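Long-range contact in hypothetical protein (Legionella pneumophila subsp. pneumophila, PDB 4JX2), which is of unknown function but is a putative secreted protein that carries a DUF5624 domain and forms a two-chain assembly: residues L123-W137 and S202-N214. Residues are numbered along the deposited sequence; the frame is centred on the assembly and turned at random.
Sequences LMYLAKIKENGDASW and SFDMASLQNDFLN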
ATOM      1  N   LEU A 123      25.004   2.190 -15.076  1.00 37.59           N
ATOM      2  CA  LEU A 123      25.616   3.269 -15.839  1.00 37.50           C
ATOM      3  C   LEU A 123      24.897   4.598 -15.602  1.00 41.89           C
ATOM      4  O   LEU A 123      25.571   5.635 -15.485  1.00 42.88           O
ATOM      5  CB  LEU A 123      25.680   2.922 -17.328  1.00 37.09           C
ATOM      6  CG  LEU A 123      26.806   1.966 -17.723  1.00 41.26           C
ATOM      7  CD1 LEU A 123      26.667   1.539 -19.158  1.00 40.55           C
ATOM      8  CD2 LEU A 123      28.204   2.577 -17.452  1.00 43.17           C
HETATM    9  N   MSE A 124      23.546   4.559 -15.475  1.00 37.27           N
HETATM   10  CA  MSE A 124      22.712   5.741 -15.167  1.00 36.73           C
HETATM   11  C   MSE A 124      23.117   6.339 -13.807  1.00 41.10           C
HETATM   12  O   MSE A 124      23.321   7.551 -13.689  1.00 40.98           O
HETATM   13  CB  MSE A 124      21.223   5.379 -15.152  1.00 37.67           C
HETATM   14  CG  MSE A 124      20.643   5.109 -16.511  1.00 44.42           C
HETATM   15 SE   MSE A 124      18.872   4.273 -16.329  0.75 51.18          SE
HETATM   16  CE  MSE A 124      18.947   3.038 -17.854  1.00 46.63           C
ATOM     17  N   TYR A 125      23.295   5.458 -12.806  1.00 37.78           N
ATOM     18  CA  TYR A 125      23.714   5.795 -11.451  1.00 37.94           C
ATOM     19  C   TYR A 125      25.100   6.410 -11.467  1.00 43.47           C
ATOM     20  O   TYR A 125      25.322   7.400 -10.769  1.00 45.84           O
ATOM     21  CB  TYR A 125      23.683   4.547 -10.548  1.00 38.74           C
ATOM     22  CG  TYR A 125      22.331   4.179  -9.959  1.00 39.96           C
ATOM     23  CD1 TYR A 125      21.156   4.323 -10.699  1.00 41.14           C
ATOM     24  CD2 TYR A 125      22.235   3.600  -8.699  1.00 41.42           C
ATOM     25  CE1 TYR A 125      19.915   3.955 -10.176  1.00 40.63           C
ATOM     26  CE2 TYR A 125      21.001   3.209  -8.173  1.00 42.40           C
ATOM     27  CZ  TYR A 125      19.840   3.411  -8.907  1.00 46.88           C
ATOM     28  OH  TYR A 125      18.622   3.049  -8.393  1.00 44.83           O
ATOM     29  N   LEU A 126      26.017   5.861 -12.293  1.00 39.40           N
ATOM     30  CA  LEU A 126      27.394   6.362 -12.422  1.00 39.14           C
ATOM     31  C   LEU A 126      27.416   7.791 -12.994  1.00 43.96           C
ATOM     32  O   LEU A 126      28.205   8.613 -12.515  1.00 45.10           O
ATOM     33  CB  LEU A 126      28.264   5.413 -13.265  1.00 38.43           C
ATOM     34  CG  LEU A 126      28.642   4.082 -12.591  1.00 40.27           C
ATOM     35  CD1 LEU A 126      29.163   3.111 -13.597  1.00 39.55           C
ATOM     36  CD2 LEU A 126      29.663   4.276 -11.493  1.00 41.60           C
ATOM     37  N   ALA A 127      26.501   8.099 -13.949  1.00 39.27           N
ATOM     38  CA  ALA A 127      26.341   9.429 -14.546  1.00 39.19           C
ATOM     39  C   ALA A 127      25.910  10.445 -13.478  1.00 45.89           C
ATOM     40  O   ALA A 127      26.425  11.581 -13.471  1.00 46.79           O
ATOM     41  CB  ALA A 127      25.337   9.384 -15.693  1.00 38.72           C
ATOM     42  N   LYS A 128      24.999  10.028 -12.545  1.00 42.74           N
ATOM     43  CA  LYS A 128      24.537  10.884 -11.434  1.00 42.17           C
ATOM     44  C   LYS A 128      25.681  11.110 -10.412  1.00 49.05           C
ATOM     45  O   LYS A 128      25.891  12.260  -9.985  1.00 50.10           O
ATOM     46  CB  LYS A 128      23.290  10.320 -10.741  1.00 41.28           C
ATOM     47  CG  LYS A 128      22.735  11.266  -9.662  1.00 45.91           C
ATOM     48  CD  LYS A 128      21.587  12.116 -10.140  1.00 50.16           C
ATOM     49  CE  LYS A 128      21.987  13.532 -10.388  1.00 55.91           C
ATOM     50  NZ  LYS A 128      20.868  14.298 -10.993  1.00 60.24           N
ATOM     51  N   ILE A 129      26.443  10.024 -10.063  1.00 44.10           N
ATOM     52  CA  ILE A 129      27.589  10.094  -9.155  1.00 43.47           C
ATOM     53  C   ILE A 129      28.577  11.121  -9.710  1.00 49.13           C
ATOM     54  O   ILE A 129      29.079  11.948  -8.945  1.00 50.29           O
ATOM     55  CB  ILE A 129      28.230   8.697  -8.940  1.00 46.21           C
ATOM     56  CG1 ILE A 129      27.236   7.724  -8.244  1.00 45.71           C
ATOM     57  CG2 ILE A 129      29.540   8.789  -8.137  1.00 47.11           C
ATOM     58  CD1 ILE A 129      27.470   6.263  -8.521  1.00 47.24           C
ATOM     59  N   LYS A 130      28.809  11.110 -11.050  1.00 46.05           N
ATOM     60  CA  LYS A 130      29.716  12.054 -11.723  1.00 46.33           C
ATOM     61  C   LYS A 130      29.188  13.490 -11.568  1.00 52.73           C
ATOM     62  O   LYS A 130      29.942  14.366 -11.140  1.00 52.92           O
ATOM     63  CB  LYS A 130      29.896  11.686 -13.204  1.00 46.56           C
ATOM     64  CG  LYS A 130      30.812  12.637 -13.962  1.00 44.04           C
ATOM     65  CD  LYS A 130      31.029  12.198 -15.386  1.00 45.47           C
ATOM     66  CE  LYS A 130      31.988  13.107 -16.111  1.00 57.67           C
ATOM     67  NZ  LYS A 130      31.325  14.330 -16.633  1.00 64.37           N
ATOM     68  N   GLU A 131      27.882  13.710 -11.869  1.00 50.90           N
ATOM     69  CA  GLU A 131      27.210  15.016 -11.771  1.00 51.44           C
ATOM     70  C   GLU A 131      27.360  15.628 -10.354  1.00 57.14           C
ATOM     71  O   GLU A 131      27.657  16.827 -10.220  1.00 57.66           O
ATOM     72  CB  GLU A 131      25.740  14.879 -12.166  1.00 51.74           C
ATOM     73  CG  GLU A 131      25.043  16.201 -12.441  1.00 66.68           C
ATOM     74  CD  GLU A 131      23.585  16.232 -12.026  1.00 86.65           C
ATOM     75  OE1 GLU A 131      22.738  15.760 -12.816  1.00 75.71           O
ATOM     76  OE2 GLU A 131      23.290  16.706 -10.902  1.00 81.75           O
ATOM     77  N   ASN A 132      27.236  14.782  -9.312  1.00 54.01           N
ATOM     78  CA  ASN A 132      27.386  15.156  -7.900  1.00 54.26           C
ATOM     79  C   ASN A 132      28.856  15.410  -7.504  1.00 59.39           C
ATOM     80  O   ASN A 132      29.128  15.707  -6.334  1.00 60.79           O
ATOM     81  CB  ASN A 132      26.789  14.078  -6.986  1.00 53.07           C
ATOM     82  CG  ASN A 132      25.321  13.804  -7.196  1.00 70.43           C
ATOM     83  OD1 ASN A 132      24.543  14.667  -7.631  1.00 62.49           O
ATOM     84  ND2 ASN A 132      24.911  12.588  -6.880  1.00 64.09           N
ATOM     85  N   GLY A 133      29.771  15.310  -8.469  1.00 55.06           N
ATOM     86  CA  GLY A 133      31.195  15.543  -8.259  1.00 55.76           C
ATOM     87  C   GLY A 133      31.907  14.502  -7.415  1.00 60.10           C
ATOM     88  O   GLY A 133      32.866  14.831  -6.704  1.00 62.01           O
ATOM     89  N   ASP A 134      31.453  13.236  -7.476  1.00 54.53           N
ATOM     90  CA  ASP A 134      32.092  12.142  -6.738  1.00 53.07           C
ATOM     91  C   ASP A 134      32.921  11.340  -7.731  1.00 56.46           C
ATOM     92  O   ASP A 134      32.382  10.724  -8.649  1.00 57.48           O
ATOM     93  CB  ASP A 134      31.059  11.274  -5.985  1.00 52.88           C
ATOM     94  CG  ASP A 134      31.626  10.155  -5.105  1.00 63.75           C
ATOM     95  OD1 ASP A 134      32.839   9.856  -5.217  1.00 63.00           O
ATOM     96  OD2 ASP A 134      30.841   9.551  -4.327  1.00 71.53           O
ATOM     97  N   ALA A 135      34.237  11.380  -7.552  1.00 51.80           N
ATOM     98  CA  ALA A 135      35.251  10.734  -8.385  1.00 50.52           C
ATOM     99  C   ALA A 135      35.202   9.202  -8.321  1.00 52.19           C
ATOM    100  O   ALA A 135      35.819   8.547  -9.169  1.00 51.74           O
ATOM    101  CB  ALA A 135      36.628  11.219  -7.963  1.00 52.59           C
ATOM    102  N   SER A 136      34.462   8.628  -7.343  1.00 47.66           N
ATOM    103  CA  SER A 136      34.327   7.174  -7.171  1.00 46.63           C
ATOM    104  C   SER A 136      33.616   6.521  -8.364  1.00 48.09           C
ATOM    105  O   SER A 136      33.601   5.292  -8.455  1.00 47.17           O
ATOM    106  CB  SER A 136      33.580   6.833  -5.883  1.00 50.77           C
ATOM    107  OG  SER A 136      34.198   7.390  -4.733  1.00 64.22           O
ATOM    108  N   TRP A 137      33.048   7.328  -9.283  1.00 43.11           N
ATOM    109  CA  TRP A 137      32.371   6.804 -10.473  1.00 41.79           C
ATOM    110  C   TRP A 137      33.383   6.111 -11.413  1.00 43.07           C
ATOM    111  O   TRP A 137      33.031   5.136 -12.078  1.00 40.48           O
ATOM    112  CB  TRP A 137      31.590   7.917 -11.208  1.00 40.53           C
ATOM    113  CG  TRP A 137      32.433   8.880 -12.005  1.00 42.31           C
ATOM    114  CD1 TRP A 137      32.888  10.103 -11.604  1.00 46.10           C
ATOM    115  CD2 TRP A 137      32.859   8.721 -13.372  1.00 42.16           C
ATOM    116  NE1 TRP A 137      33.593  10.705 -12.622  1.00 46.40           N
ATOM    117  CE2 TRP A 137      33.560   9.894 -13.731  1.00 47.35           C
ATOM    118  CE3 TRP A 137      32.710   7.699 -14.330  1.00 42.39           C
ATOM    119  CZ2 TRP A 137      34.114  10.073 -15.008  1.00 46.97           C
ATOM    120  CZ3 TRP A 137      33.287   7.868 -15.581  1.00 44.49           C
ATOM    121  CH2 TRP A 137      33.973   9.045 -15.911  1.00 46.18           C
ATOM    122  N   SER A 202      32.160  11.410 -24.045  1.00 45.48           N
ATOM    123  CA  SER A 202      31.834  12.183 -22.845  1.00 45.18           C
ATOM    124  C   SER A 202      30.935  11.334 -21.964  1.00 48.45           C
ATOM    125  O   SER A 202      30.244  10.459 -22.479  1.00 49.20           O
ATOM    126  CB  SER A 202      31.136  13.489 -23.211  1.00 48.48           C
ATOM    127  OG  SER A 202      31.841  14.200 -24.213  1.00 61.97           O
ATOM    128  N   PHE A 203      30.903  11.579 -20.660  1.00 42.48           N
ATOM    129  CA  PHE A 203      29.998  10.794 -19.847  1.00 40.33           C
ATOM    130  C   PHE A 203      29.095  11.716 -19.034  1.00 45.13           C
ATOM    131  O   PHE A 203      29.586  12.531 -18.268  1.00 45.23           O
ATOM    132  CB  PHE A 203      30.748   9.787 -18.959  1.00 40.72           C
ATOM    133  CG  PHE A 203      29.879   8.854 -18.145  1.00 40.10           C
ATOM    134  CD1 PHE A 203      28.979   7.990 -18.766  1.00 41.36           C
ATOM    135  CD2 PHE A 203      29.996   8.800 -16.761  1.00 42.03           C
ATOM    136  CE1 PHE A 203      28.191   7.105 -18.016  1.00 41.12           C
ATOM    137  CE2 PHE A 203      29.221   7.908 -16.010  1.00 44.31           C
ATOM    138  CZ  PHE A 203      28.304   7.081 -16.641  1.00 41.39           C
ATOM    139  N   ASP A 204      27.779  11.618 -19.273  1.00 42.37           N
ATOM    140  CA  ASP A 204      26.705  12.339 -18.588  1.00 43.36           C
ATOM    141  C   ASP A 204      25.362  11.687 -18.954  1.00 50.34           C
ATOM    142  O   ASP A 204      25.344  10.826 -19.835  1.00 49.98           O
ATOM    143  CB  ASP A 204      26.709  13.859 -18.887  1.00 45.70           C
ATOM    144  CG  ASP A 204      26.765  14.235 -20.343  1.00 54.21           C
ATOM    145  OD1 ASP A 204      25.793  13.953 -21.064  1.00 54.06           O
ATOM    146  OD2 ASP A 204      27.762  14.853 -20.751  1.00 65.03           O
HETATM  147  N   MSE A 205      24.249  12.082 -18.278  1.00 48.95           N
HETATM  148  CA  MSE A 205      22.906  11.535 -18.507  1.00 49.69           C
HETATM  149  C   MSE A 205      22.568  11.488 -20.003  1.00 48.23           C
HETATM  150  O   MSE A 205      22.181  10.438 -20.516  1.00 47.39           O
HETATM  151  CB  MSE A 205      21.824  12.354 -17.761  1.00 54.41           C
HETATM  152  CG  MSE A 205      21.921  12.333 -16.239  1.00 65.60           C
HETATM  153 SE   MSE A 205      21.444  10.627 -15.451  0.75 77.22          SE
HETATM  154  CE  MSE A 205      20.868  11.320 -13.765  1.00 73.89           C
ATOM    155  N   ALA A 206      22.751  12.629 -20.693  1.00 42.02           N
ATOM    156  CA  ALA A 206      22.456  12.845 -22.107  1.00 40.83           C
ATOM    157  C   ALA A 206      23.322  11.984 -23.028  1.00 42.76           C
ATOM    158  O   ALA A 206      22.780  11.346 -23.938  1.00 42.82           O
ATOM    159  CB  ALA A 206      22.644  14.311 -22.440  1.00 42.43           C
ATOM    160  N   SER A 207      24.656  11.975 -22.793  1.00 36.93           N
ATOM    161  CA  SER A 207      25.636  11.227 -23.560  1.00 36.32           C
ATOM    162  C   SER A 207      25.368   9.738 -23.423  1.00 38.63           C
ATOM    163  O   SER A 207      25.355   9.031 -24.435  1.00 38.97           O
ATOM    164  CB  SER A 207      27.050  11.568 -23.095  1.00 42.82           C
ATOM    165  OG  SER A 207      27.405  12.901 -23.430  1.00 57.92           O
ATOM    166  N   LEU A 208      25.072   9.270 -22.192  1.00 32.91           N
ATOM    167  CA  LEU A 208      24.779   7.858 -21.922  1.00 32.69           C
ATOM    168  C   LEU A 208      23.580   7.370 -22.762  1.00 38.08           C
ATOM    169  O   LEU A 208      23.650   6.290 -23.370  1.00 38.35           O
ATOM    170  CB  LEU A 208      24.519   7.636 -20.416  1.00 32.02           C
ATOM    171  CG  LEU A 208      23.941   6.281 -20.000  1.00 35.14           C
ATOM    172  CD1 LEU A 208      24.987   5.155 -20.095  1.00 34.74           C
ATOM    173  CD2 LEU A 208      23.353   6.365 -18.640  1.00 36.56           C
ATOM    174  N   GLN A 209      22.508   8.188 -22.823  1.00 33.49           N
ATOM    175  CA  GLN A 209      21.330   7.862 -23.592  1.00 33.56           C
ATOM    176  C   GLN A 209      21.657   7.746 -25.087  1.00 40.49           C
ATOM    177  O   GLN A 209      21.332   6.736 -25.718  1.00 40.40           O
ATOM    178  CB  GLN A 209      20.236   8.916 -23.362  1.00 34.94           C
ATOM    179  CG  GLN A 209      19.041   8.665 -24.284  1.00 39.87           C
ATOM    180  CD  GLN A 209      17.799   9.453 -24.042  1.00 43.61           C
ATOM    181  OE1 GLN A 209      16.716   8.884 -23.959  1.00 37.24           O
ATOM    182  NE2 GLN A 209      17.911  10.767 -23.969  1.00 33.59           N
ATOM    183  N   ASN A 210      22.298   8.783 -25.648  1.00 38.49           N
ATOM    184  CA  ASN A 210      22.596   8.834 -27.073  1.00 39.16           C
ATOM    185  C   ASN A 210      23.685   7.832 -27.504  1.00 43.77           C
ATOM    186  O   ASN A 210      23.508   7.175 -28.529  1.00 42.81           O
ATOM    187  CB  ASN A 210      22.989  10.261 -27.441  1.00 41.58           C
ATOM    188  CG  ASN A 210      23.253  10.509 -28.900  1.00 66.29           C
ATOM    189  OD1 ASN A 210      22.341  10.699 -29.703  1.00 62.49           O
ATOM    190  ND2 ASN A 210      24.516  10.574 -29.258  1.00 61.21           N
ATOM    191  N   ASP A 211      24.796   7.715 -26.734  1.00 42.03           N
ATOM    192  CA  ASP A 211      25.957   6.890 -27.112  1.00 42.14           C
ATOM    193  C   ASP A 211      25.810   5.409 -26.817  1.00 44.99           C
ATOM    194  O   ASP A 211      26.489   4.596 -27.460  1.00 44.59           O
ATOM    195  CB  ASP A 211      27.245   7.389 -26.430  1.00 44.00           C
ATOM    196  CG  ASP A 211      27.621   8.825 -26.722  1.00 54.59           C
ATOM    197  OD1 ASP A 211      27.205   9.346 -27.778  1.00 55.98           O
ATOM    198  OD2 ASP A 211      28.375   9.410 -25.923  1.00 60.85           O
ATOM    199  N   PHE A 212      24.963   5.051 -25.847  1.00 41.08           N
ATOM    200  CA  PHE A 212      24.855   3.658 -25.415  1.00 39.30           C
ATOM    201  C   PHE A 212      23.402   3.099 -25.389  1.00 42.02           C
ATOM    202  O   PHE A 212      23.113   2.144 -26.114  1.00 41.66           O
ATOM    203  CB  PHE A 212      25.518   3.513 -24.031  1.00 39.76           C
ATOM    204  CG  PHE A 212      25.336   2.169 -23.378  1.00 39.92           C
ATOM    205  CD1 PHE A 212      25.939   1.031 -23.909  1.00 41.41           C
ATOM    206  CD2 PHE A 212      24.574   2.037 -22.225  1.00 41.15           C
ATOM    207  CE1 PHE A 212      25.779  -0.211 -23.295  1.00 41.11           C
ATOM    208  CE2 PHE A 212      24.403   0.783 -21.625  1.00 42.65           C
ATOM    209  CZ  PHE A 212      25.053  -0.319 -22.137  1.00 39.93           C
ATOM    210  N   LEU A 213      22.514   3.664 -24.560  1.00 37.15           N
ATOM    211  CA  LEU A 213      21.153   3.149 -24.419  1.00 35.72           C
ATOM    212  C   LEU A 213      20.400   3.075 -25.755  1.00 41.22           C
ATOM    213  O   LEU A 213      19.731   2.080 -26.008  1.00 40.74           O
ATOM    214  CB  LEU A 213      20.354   3.968 -23.387  1.00 34.62           C
ATOM    215  CG  LEU A 213      20.892   3.958 -21.955  1.00 37.65           C
ATOM    216  CD1 LEU A 213      20.109   4.900 -21.073  1.00 37.66           C
ATOM    217  CD2 LEU A 213      20.937   2.552 -21.374  1.00 34.42           C
ATOM    218  N   ASN A 214      20.555   4.083 -26.621  1.00 40.46           N
ATOM    219  CA  ASN A 214      19.877   4.159 -27.928  1.00 40.67           C
ATOM    220  C   ASN A 214      20.609   3.414 -29.042  1.00 42.01           C
ATOM    221  O   ASN A 214      20.050   3.230 -30.130  1.00 40.49           O
ATOM    222  CB  ASN A 214      19.695   5.623 -28.343  1.00 37.76           C
ATOM    223  CG  ASN A 214      18.688   6.357 -27.507  1.00 52.05           C
ATOM    224  OD1 ASN A 214      18.672   7.591 -27.479  1.00 50.69           O
ATOM    225  ND2 ASN A 214      17.818   5.618 -26.816  1.00 37.84           N
TER
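F203, which lies just before helix 205-213, packs its ring against L126 and A127 of helix 119-131. The two helices form a near-antiparallel pair within the DUF5624 region; the axes of segments 123-131 and 205-213 approach to 9.6 Å. The dense part of the contact centres on F203. Its CG lies anti to the backbone N (chi1 -176°), which carries the ring to A127, L126 and the backbone between them. F203 CZ meets L126 CB at 3.8 Å. The carbonyl O of L123 sits at the ring edge, near its plane. W137, on helix 136-155, lies alongside: the two rings are slid apart, with planes at 30° and little overlap. F203 CD2 sits over one W137 face. M141 and V196 also touch F203.

Farther along, the apolar row continues. L208 splits its branches: CD1 meets L123 CB at 3.6 Å, and CD2 meets M124 CG at 3.7 Å. L123 CD1 reaches F212, whose ring stacks with Y192 and Y223. The selenomethionine M124 brings CE to L213 CD1 at 3.9 Å. M205, also selenomethionine, lays its CE by K128 CD. K128 NZ bridges to E131 and to E338 of the second subunit.

The partly exposed margin is polar. D204 caps helix 205-213, its OD1 accepting from both S207 N and S207 OG. K130 runs extended past F203, its CD against the W137 ring. A bend at chi4 (-82°) brings K130 NZ to F203 O at 3.0 Å, nearly in line with the C=O bond.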